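Local coordinates for protein caspase-3 (Porites astreoides, PDB 6WI4) that probably acts as an apoptotic cysteine protease of the caspase family, cleaving target proteins after aspartate residues in a reef-building coral, at residues R11-I16 and D53-N58; A82-I87 and P122-F127; D41-L46 and S172-F177. All blocks are in the same frame, centred on the assembly; numbering follows the deposited sequence.

Overall arrangement
Interactions 1 and 2 belong to one central sheet, in which strand 83-88 lies beside strand 13-18. Their centres are about 9 Å apart, and Val15 joins them: Val15 N to Ile84 O is 2.9 Å and Val15 O to Ser86 N is 2.8 Å, probable hydrogen bonds. Interaction 3 is a helix pair on one face of that sheet, its centre about 14 Å from each of the others. Ile16 CD1 comes within 3.4 Å of Ala44 N, and Phe126 CD2 lies 3.7 Å from Leu173 CD1. In caspases generally, the loops carrying the catalytic histidine and cysteine follow the strands paired in interaction 2.

Interaction 1: R11-I16 and D53-N58; sequences RGIAVI and DVRIYN
Ile13 carries CG1 beside its backbone N (chi1 -61°) and CG2 anti to that nitrogen, while Arg55 bends at chi2 (-87°), which turns CD back from an extended course. The Arg55 guanidinium ends up lying across Ile13, with Ile13 CG2 4.0 Å above the plane and over its centre, and Ile13 CD1 3.6 Å from Arg55 NH2. Two parallel strands of the caspase sheet meet here, both from the beta-alpha-beta unit of strand 13-18, helix 36-49 and edge strand 53-58. What holds the guanidinium in this pose is Asp53, two residues back on the same strand. Arg55 grips it side-on, NE to OD1 and NH2 to OD2 (2.9 Å for the latter), each oxygen being met from above the carboxylate plane although both lie near the guanidinium plane. Met72 of helix 62-73 also packs on Arg55 and Ile13.

On the opposite face, where helix 36-49 packs, Ile16 CD1 reaches Val54 CG1 at 3.9 Å and Ala14 CB faces Val54 CG2 at 4.3 Å. Backbone bonds alternate regularly, from Asp53 N on Gly12 O at 2.8 Å onward. The last is Tyr57 N to Ile16 O, 2.9 Å, and this same oxygen sits at the edge of the Tyr57 ring, near its plane.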
loop_
_atom_site.group_PDB
_atom_site.type_symbol
_atom_site.label_atom_id
_atom_site.label_comp_id
_atom_site.label_asym_id
_atom_site.label_seq_id
_atom_site.Cartn_x
_atom_site.Cartn_y
_atom_site.Cartn_z
ATOM N N ARG A 11 -15.766 -7.998 -3.476
ATOM C CA ARG A 11 -14.878 -7.825 -4.626
ATOM C C ARG A 11 -13.644 -8.709 -4.539
ATOM O O ARG A 11 -13.081 -9.095 -5.569
ATOM C CB ARG A 11 -14.438 -6.368 -4.735
ATOM C CG ARG A 11 -15.549 -5.370 -4.938
ATOM C CD ARG A 11 -16.050 -5.360 -6.387
ATOM N NE ARG A 11 -16.684 -4.076 -6.662
ATOM C CZ ARG A 11 -17.995 -3.869 -6.700
ATOM N NH1 ARG A 11 -18.464 -2.652 -6.937
ATOM N NH2 ARG A 11 -18.840 -4.877 -6.524
ATOM N N GLY A 12 -13.209 -9.028 -3.334
ATOM C CA GLY A 12 -11.976 -9.755 -3.145
ATOM C C GLY A 12 -11.505 -9.578 -1.720
ATOM O O GLY A 12 -12.188 -8.976 -0.893
ATOM N N ILE A 13 -10.334 -10.118 -1.457
ATOM C CA ILE A 13 -9.704 -10.007 -0.147
ATOM C C ILE A 13 -8.787 -8.798 -0.156
ATOM O O ILE A 13 -8.116 -8.516 -1.161
ATOM C CB ILE A 13 -8.932 -11.290 0.199
ATOM C CG1 ILE A 13 -9.889 -12.487 0.234
ATOM C CG2 ILE A 13 -8.198 -11.150 1.539
ATOM C CD1 ILE A 13 -9.182 -13.814 0.178
ATOM N N ALA A 14 -8.755 -8.076 0.964
ATOM C CA ALA A 14 -7.831 -6.962 1.157
ATOM C C ALA A 14 -7.050 -7.214 2.436
ATOM O O ALA A 14 -7.631 -7.231 3.523
ATOM C CB ALA A 14 -8.572 -5.625 1.234
ATOM N N VAL A 15 -5.758 -7.411 2.306
ATOM C CA VAL A 15 -4.870 -7.652 3.440
ATOM C C VAL A 15 -4.266 -6.335 3.915
ATOM O O VAL A 15 -3.807 -5.521 3.105
ATOM C CB VAL A 15 -3.753 -8.638 3.053
ATOM C CG1 VAL A 15 -2.739 -8.761 4.188
ATOM C CG2 VAL A 15 -4.341 -9.987 2.668
ATOM N N ILE A 16 -4.239 -6.131 5.233
ATOM C CA ILE A 16 -3.497 -5.036 5.863
ATOM C C ILE A 16 -2.536 -5.637 6.868
ATOM O O ILE A 16 -2.971 -6.288 7.827
ATOM C CB ILE A 16 -4.422 -4.034 6.570
ATOM C CG1 ILE A 16 -5.423 -3.441 5.587
ATOM C CG2 ILE A 16 -3.598 -2.942 7.254
ATOM C CD1 ILE A 16 -6.532 -2.670 6.301
ATOM N N ASP A 53 -13.234 -7.969 1.534
ATOM C CA ASP A 53 -13.156 -8.763 2.762
ATOM C C ASP A 53 -11.794 -8.483 3.388
ATOM O O ASP A 53 -10.769 -8.946 2.881
ATOM C CB ASP A 53 -13.353 -10.236 2.398
ATOM C CG ASP A 53 -13.125 -11.205 3.558
ATOM O OD1 ASP A 53 -12.821 -10.796 4.697
ATOM O OD2 ASP A 53 -13.275 -12.419 3.304
ATOM N N VAL A 54 -11.776 -7.696 4.463
ATOM C CA VAL A 54 -10.542 -7.129 5.002
ATOM C C VAL A 54 -9.953 -8.061 6.049
ATOM O O VAL A 54 -10.654 -8.499 6.971
ATOM C CB VAL A 54 -10.803 -5.739 5.597
ATOM C CG1 VAL A 54 -9.549 -5.189 6.242
ATOM C CG2 VAL A 54 -11.310 -4.815 4.508
ATOM N N ARG A 55 -8.662 -8.363 5.909
ATOM C CA ARG A 55 -7.936 -9.209 6.850
ATOM C C ARG A 55 -6.782 -8.397 7.421
ATOM O O ARG A 55 -5.952 -7.881 6.664
ATOM C CB ARG A 55 -7.435 -10.481 6.160
ATOM C CG ARG A 55 -8.440 -11.107 5.205
ATOM C CD ARG A 55 -9.387 -12.075 5.882
ATOM N NE ARG A 55 -10.319 -12.691 4.927
ATOM C CZ ARG A 55 -10.028 -13.725 4.135
ATOM N NH1 ARG A 55 -8.829 -14.292 4.174
ATOM N NH2 ARG A 55 -10.943 -14.209 3.303
ATOM N N ILE A 56 -6.731 -8.268 8.744
ATOM C CA ILE A 56 -5.822 -7.350 9.425
ATOM C C ILE A 56 -4.870 -8.145 10.303
ATOM O O ILE A 56 -5.305 -8.988 11.095
ATOM C CB ILE A 56 -6.584 -6.308 10.265
ATOM C CG1 ILE A 56 -7.584 -5.554 9.392
ATOM C CG2 ILE A 56 -5.601 -5.341 10.933
ATOM C CD1 ILE A 56 -8.507 -4.643 10.169
ATOM N N TYR A 57 -3.574 -7.854 10.178
ATOM C CA TYR A 57 -2.528 -8.459 10.987
ATOM C C TYR A 57 -1.636 -7.370 11.556
ATOM O O TYR A 57 -1.329 -6.393 10.863
ATOM C CB TYR A 57 -1.675 -9.426 10.158
ATOM C CG TYR A 57 -2.396 -10.680 9.703
ATOM C CD1 TYR A 57 -3.098 -10.723 8.498
ATOM C CD2 TYR A 57 -2.353 -11.826 10.474
ATOM C CE1 TYR A 57 -3.752 -11.899 8.095
ATOM C CE2 TYR A 57 -2.986 -12.987 10.084
ATOM C CZ TYR A 57 -3.680 -13.022 8.905
ATOM O OH TYR A 57 -4.296 -14.212 8.565
ATOM N N ASN A 58 -1.210 -7.532 12.807
ATOM C CA ASN A 58 -0.338 -6.567 13.464
ATOM C C ASN A 58 0.982 -7.208 13.868
ATOM O O ASN A 58 1.004 -8.345 14.343
ATOM C CB ASN A 58 -1.009 -5.973 14.707
ATOM C CG ASN A 58 -2.300 -5.248 14.379
ATOM O OD1 ASN A 58 -2.275 -4.142 13.846
ATOM N ND2 ASN A 58 -3.433 -5.864 14.702
#

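Interaction 2: A82-I87 and P122-F127; sequences AFIFSI and PKMFFF
Five backbone hydrogen bonds join Phe83-Ile87 to Pro122-Phe126, their donors alternating between the two parallel strands. The straightest runs from Met124 N to Phe83 O, 2.9 Å with an N-H...O angle of 179°. The series ends with Ile87 N on Phe126 O at 3.0 Å. Weaker CA-H...O contacts fill in between, among them Phe125 CA to Phe85 O at 3.2 Å.

Apolar contacts divide between the two faces. On the face of Ile84, Met124, Ser86 and Phe126, the bend of Met124 at chi3 (-96°) swings its CE back to Ile84 CG1, 3.6 Å away. The other branch of Ile84, CG2, meets the edge of the Phe126 ring, 3.9 Å from CE1, so one isoleucine spans two neighbours on the next strand.

The other face carries the one aromatic pair of the contact. With Phe85 CG anti to its backbone N and Phe125 CG beside its own, the two rings approach across the strands, Phe125 CD2 lying 3.6 Å from Phe85 CD1; the ring planes are inclined at 38° in an oblique pair. Farther along, Ile87 CG2 touches Phe127 CD1 at 3.6 Å, and Phe127 stacks on Tyr151 of the next strand.

The polar side chains look elsewhere: Ser86 OG bonds to Val15 O, Lys123 NZ to Leu118 O and Lys121 O. All twelve residues are buried, as befits the middle of the caspase alpha/beta sheet, whose adjacent parallel strands lead in this family to the loops of the catalytic site.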
loop_
_atom_site.group_PDB
_atom_site.type_symbol
_atom_site.label_atom_id
_atom_site.label_comp_id
_atom_site.label_asym_id
_atom_site.label_seq_id
_atom_site.Cartn_x
_atom_site.Cartn_y
_atom_site.Cartn_z
ATOM N N ALA A 82 -10.847 -8.982 -7.773
ATOM C CA ALA A 82 -9.655 -8.179 -7.520
ATOM C C ALA A 82 -9.009 -8.659 -6.228
ATOM O O ALA A 82 -9.601 -9.430 -5.473
ATOM C CB ALA A 82 -10.008 -6.691 -7.435
ATOM N N PHE A 83 -7.790 -8.175 -5.969
ATOM C CA PHE A 83 -7.061 -8.494 -4.741
ATOM C C PHE A 83 -6.303 -7.261 -4.286
ATOM O O PHE A 83 -5.730 -6.552 -5.116
ATOM C CB PHE A 83 -6.081 -9.659 -4.949
ATOM C CG PHE A 83 -5.199 -9.941 -3.758
ATOM C CD1 PHE A 83 -5.733 -10.499 -2.605
ATOM C CD2 PHE A 83 -3.841 -9.665 -3.798
ATOM C CE1 PHE A 83 -4.922 -10.756 -1.503
ATOM C CE2 PHE A 83 -3.026 -9.919 -2.703
ATOM C CZ PHE A 83 -3.574 -10.469 -1.552
ATOM N N ILE A 84 -6.285 -7.018 -2.974
ATOM C CA ILE A 84 -5.561 -5.893 -2.382
ATOM C C ILE A 84 -4.600 -6.419 -1.328
ATOM O O ILE A 84 -4.994 -7.227 -0.480
ATOM C CB ILE A 84 -6.523 -4.871 -1.755
ATOM C CG1 ILE A 84 -7.277 -4.122 -2.851
ATOM C CG2 ILE A 84 -5.771 -3.912 -0.810
ATOM C CD1 ILE A 84 -8.332 -3.162 -2.310
ATOM N N PHE A 85 -3.358 -5.934 -1.362
ATOM C CA PHE A 85 -2.370 -6.181 -0.317
ATOM C C PHE A 85 -1.785 -4.846 0.120
ATOM O O PHE A 85 -1.357 -4.056 -0.723
ATOM C CB PHE A 85 -1.255 -7.108 -0.818
ATOM C CG PHE A 85 -0.177 -7.363 0.191
ATOM C CD1 PHE A 85 0.889 -6.479 0.335
ATOM C CD2 PHE A 85 -0.206 -8.502 0.969
ATOM C CE1 PHE A 85 1.882 -6.712 1.258
ATOM C CE2 PHE A 85 0.798 -8.743 1.900
ATOM C CZ PHE A 85 1.840 -7.852 2.032
ATOM N N SER A 86 -1.741 -4.596 1.425
ATOM C CA SER A 86 -1.177 -3.341 1.907
ATOM C C SER A 86 -0.304 -3.619 3.118
ATOM O O SER A 86 -0.587 -4.514 3.914
ATOM C CB SER A 86 -2.276 -2.317 2.249
ATOM O OG SER A 86 -3.094 -2.774 3.328
ATOM N N ILE A 87 0.774 -2.856 3.249
ATOM C CA ILE A 87 1.658 -3.035 4.390
ATOM C C ILE A 87 2.151 -1.678 4.862
ATOM O O ILE A 87 2.464 -0.794 4.059
ATOM C CB ILE A 87 2.823 -3.998 4.071
ATOM C CG1 ILE A 87 3.622 -4.292 5.347
ATOM C CG2 ILE A 87 3.685 -3.462 2.941
ATOM C CD1 ILE A 87 4.487 -5.560 5.247
ATOM N N PRO A 122 -7.230 -7.245 -11.360
ATOM C CA PRO A 122 -6.327 -6.264 -10.745
ATOM C C PRO A 122 -5.778 -6.752 -9.415
ATOM O O PRO A 122 -6.515 -7.245 -8.553
ATOM C CB PRO A 122 -7.201 -5.015 -10.586
ATOM C CG PRO A 122 -8.605 -5.473 -10.771
ATOM C CD PRO A 122 -8.576 -6.704 -11.607
ATOM N N LYS A 123 -4.466 -6.610 -9.263
ATOM C CA LYS A 123 -3.738 -6.965 -8.050
ATOM C C LYS A 123 -3.085 -5.691 -7.554
ATOM O O LYS A 123 -2.106 -5.226 -8.147
ATOM C CB LYS A 123 -2.707 -8.055 -8.335
ATOM C CG LYS A 123 -3.352 -9.347 -8.871
ATOM C CD LYS A 123 -2.348 -10.265 -9.544
ATOM C CE LYS A 123 -2.181 -9.974 -11.044
ATOM N NZ LYS A 123 -3.327 -10.476 -11.865
ATOM N N MET A 124 -3.641 -5.123 -6.493
ATOM C CA MET A 124 -3.246 -3.809 -5.999
ATOM C C MET A 124 -2.377 -3.961 -4.763
ATOM O O MET A 124 -2.768 -4.639 -3.811
ATOM C CB MET A 124 -4.475 -2.972 -5.661
ATOM C CG MET A 124 -5.367 -2.674 -6.848
ATOM S SD MET A 124 -6.985 -2.084 -6.323
ATOM C CE MET A 124 -7.903 -3.626 -6.366
ATOM N N PHE A 125 -1.225 -3.299 -4.761
ATOM C CA PHE A 125 -0.333 -3.282 -3.610
ATOM C C PHE A 125 -0.146 -1.846 -3.146
ATOM O O PHE A 125 0.132 -0.962 -3.964
ATOM C CB PHE A 125 1.011 -3.915 -3.973
ATOM C CG PHE A 125 0.934 -5.389 -4.150
ATOM C CD1 PHE A 125 0.343 -5.935 -5.274
ATOM C CD2 PHE A 125 1.414 -6.239 -3.171
ATOM C CE1 PHE A 125 0.250 -7.308 -5.429
ATOM C CE2 PHE A 125 1.319 -7.603 -3.319
ATOM C CZ PHE A 125 0.739 -8.136 -4.453
ATOM N N PHE A 126 -0.324 -1.608 -1.847
ATOM C CA PHE A 126 -0.140 -0.291 -1.249
ATOM C C PHE A 126 0.958 -0.369 -0.201
ATOM O O PHE A 126 0.919 -1.242 0.672
ATOM C CB PHE A 126 -1.425 0.220 -0.592
ATOM C CG PHE A 126 -2.598 0.309 -1.521
ATOM C CD1 PHE A 126 -3.416 -0.789 -1.739
ATOM C CD2 PHE A 126 -2.904 1.511 -2.147
ATOM C CE1 PHE A 126 -4.509 -0.704 -2.588
ATOM C CE2 PHE A 126 -3.995 1.599 -3.005
ATOM C CZ PHE A 126 -4.799 0.491 -3.218
ATOM N N PHE A 127 1.911 0.556 -0.258
ATOM C CA PHE A 127 3.053 0.543 0.651
ATOM C C PHE A 127 3.160 1.873 1.370
ATOM O O PHE A 127 3.285 2.917 0.721
ATOM C CB PHE A 127 4.362 0.293 -0.100
ATOM C CG PHE A 127 4.405 -0.988 -0.852
ATOM C CD1 PHE A 127 4.734 -2.166 -0.211
ATOM C CD2 PHE A 127 4.123 -1.027 -2.202
ATOM C CE1 PHE A 127 4.766 -3.367 -0.911
ATOM C CE2 PHE A 127 4.173 -2.227 -2.913
ATOM C CZ PHE A 127 4.496 -3.394 -2.263
#

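Interaction 3: D41-L46 and S172-F177; sequences DALAKL and SLTKVF
The Phe177 ring meets Leu46 CD2 obliquely, 4.0 Å from its own CD2, while one face of the ring is covered from within its own helix by Leu173, whose CD2 stands 4.0 Å above the plane and over the centre. Leu46 CD2 touches both Leu173 CD2 and the ring, and the three side chains form a compact apolar cluster.

Leu46 is the main intruder. Its CG lies anti to the backbone N (chi1 171°), directed into the neighbouring helix, and its two methyls fork there: CD2 touches Leu173 CD2 at 3.6 Å, CD1 touches Phe177 CB at 3.8 Å. The side chain crosses both partners at about a right angle, bringing methyls against methyl and methylene without any polar contribution. Leu43, one turn earlier, adds a longer contact, its CD2 being 4.3 Å from Leu173 CD2.

Thr174 closes the interface on its more open side. Its CG2 packs on Ala42 CB at 3.8 Å, while OG1 turns back to its own helix and is hydrogen-bonded with Ile170 O and Gln171 O. The threonine thus offers its methyl to the partner helix and keeps its hydroxyl satisfied at home.

The segment axes come within 10.0 Å of each other and run roughly parallel, their N-to-C directions 26° apart. Helices 36-49 and 168-180 lie side by side on one face of the central sheet: Leu43 and Ala44 rest on Ile16 of strand 13-18, Leu173 reaches Phe126 of strand 123-128, and Ser172 and Val176, with Phe177, also touch helix 186-197.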
loop_
_atom_site.group_PDB
_atom_site.type_symbol
_atom_site.label_atom_id
_atom_site.label_comp_id
_atom_site.label_asym_id
_atom_site.label_seq_id
_atom_site.Cartn_x
_atom_site.Cartn_y
_atom_site.Cartn_z
ATOM N N ASP A 41 -6.503 1.633 10.769
ATOM C CA ASP A 41 -7.947 1.754 10.908
ATOM C C ASP A 41 -8.558 2.466 9.708
ATOM O O ASP A 41 -9.652 2.100 9.258
ATOM C CB ASP A 41 -8.290 2.483 12.208
ATOM C CG ASP A 41 -7.940 1.681 13.449
ATOM O OD1 ASP A 41 -7.625 0.475 13.335
ATOM O OD2 ASP A 41 -8.003 2.270 14.550
ATOM N N ALA A 42 -7.866 3.480 9.166
ATOM C CA ALA A 42 -8.390 4.180 8.000
ATOM C C ALA A 42 -8.433 3.269 6.775
ATOM O O ALA A 42 -9.406 3.289 6.015
ATOM C CB ALA A 42 -7.546 5.424 7.715
ATOM N N LEU A 43 -7.384 2.473 6.557
ATOM C CA LEU A 43 -7.392 1.566 5.409
ATOM C C LEU A 43 -8.458 0.500 5.557
ATOM O O LEU A 43 -9.086 0.105 4.567
ATOM C CB LEU A 43 -6.033 0.892 5.246
ATOM C CG LEU A 43 -4.938 1.720 4.601
ATOM C CD1 LEU A 43 -3.705 0.842 4.454
ATOM C CD2 LEU A 43 -5.375 2.265 3.239
ATOM N N ALA A 44 -8.644 -0.015 6.776
ATOM C CA ALA A 44 -9.656 -1.044 6.979
ATOM C C ALA A 44 -11.043 -0.499 6.663
ATOM O O ALA A 44 -11.839 -1.158 5.985
ATOM C CB ALA A 44 -9.580 -1.574 8.409
ATOM N N LYS A 45 -11.327 0.723 7.117
ATOM C CA LYS A 45 -12.604 1.362 6.832
ATOM C C LYS A 45 -12.781 1.580 5.332
ATOM O O LYS A 45 -13.843 1.279 4.766
ATOM C CB LYS A 45 -12.679 2.685 7.602
ATOM C CG LYS A 45 -13.955 3.473 7.393
ATOM C CD LYS A 45 -13.964 4.761 8.222
ATOM C CE LYS A 45 -15.167 5.623 7.845
ATOM N NZ LYS A 45 -15.208 6.879 8.636
ATOM N N LEU A 46 -11.723 2.040 4.659
ATOM C CA LEU A 46 -11.793 2.292 3.226
ATOM C C LEU A 46 -11.997 1.002 2.437
ATOM O O LEU A 46 -12.867 0.926 1.566
ATOM C CB LEU A 46 -10.518 2.999 2.767
ATOM C CG LEU A 46 -10.387 3.132 1.254
ATOM C CD1 LEU A 46 -11.513 3.994 0.679
ATOM C CD2 LEU A 46 -9.020 3.688 0.872
ATOM N N SER A 172 -3.799 10.884 2.850
ATOM C CA SER A 172 -4.207 11.454 1.575
ATOM C C SER A 172 -4.969 10.437 0.741
ATOM O O SER A 172 -5.948 10.781 0.068
ATOM C CB SER A 172 -2.982 11.953 0.804
ATOM O OG SER A 172 -2.322 12.991 1.517
ATOM N N LEU A 173 -4.528 9.180 0.768
ATOM C CA LEU A 173 -5.205 8.143 0.001
ATOM C C LEU A 173 -6.641 7.965 0.477
ATOM O O LEU A 173 -7.569 7.898 -0.336
ATOM C CB LEU A 173 -4.423 6.832 0.092
ATOM C CG LEU A 173 -4.844 5.756 -0.905
ATOM C CD1 LEU A 173 -3.635 5.069 -1.499
ATOM C CD2 LEU A 173 -5.774 4.775 -0.227
ATOM N N THR A 174 -6.851 7.900 1.795
ATOM C CA THR A 174 -8.222 7.699 2.257
ATOM C C THR A 174 -9.091 8.917 1.946
ATOM O O THR A 174 -10.248 8.761 1.542
ATOM C CB THR A 174 -8.232 7.337 3.748
ATOM O OG1 THR A 174 -7.654 8.391 4.514
ATOM C CG2 THR A 174 -7.433 6.073 3.978
ATOM N N LYS A 175 -8.538 10.130 2.055
ATOM C CA LYS A 175 -9.299 11.330 1.714
ATOM C C LYS A 175 -9.678 11.342 0.239
ATOM O O LYS A 175 -10.848 11.540 -0.114
ATOM C CB LYS A 175 -8.496 12.579 2.067
ATOM C CG LYS A 175 -9.204 13.885 1.762
ATOM C CD LYS A 175 -8.551 15.038 2.522
ATOM N N VAL A 176 -8.706 11.112 -0.647
ATOM C CA VAL A 176 -8.999 11.155 -2.077
ATOM C C VAL A 176 -9.952 10.035 -2.474
ATOM O O VAL A 176 -10.884 10.249 -3.259
ATOM C CB VAL A 176 -7.702 11.091 -2.905
ATOM C CG1 VAL A 176 -8.031 10.893 -4.385
ATOM C CG2 VAL A 176 -6.872 12.353 -2.721
ATOM N N PHE A 177 -9.725 8.816 -1.968
ATOM C CA PHE A 177 -10.570 7.700 -2.379
ATOM C C PHE A 177 -11.989 7.872 -1.852
ATOM O O PHE A 177 -12.954 7.545 -2.551
ATOM C CB PHE A 177 -9.993 6.367 -1.899
ATOM C CG PHE A 177 -8.905 5.785 -2.791
ATOM C CD1 PHE A 177 -7.877 6.577 -3.298
ATOM C CD2 PHE A 177 -8.892 4.420 -3.087
ATOM C CE1 PHE A 177 -6.863 6.024 -4.099
ATOM C CE2 PHE A 177 -7.887 3.865 -3.859
ATOM C CZ PHE A 177 -6.870 4.662 -4.381
#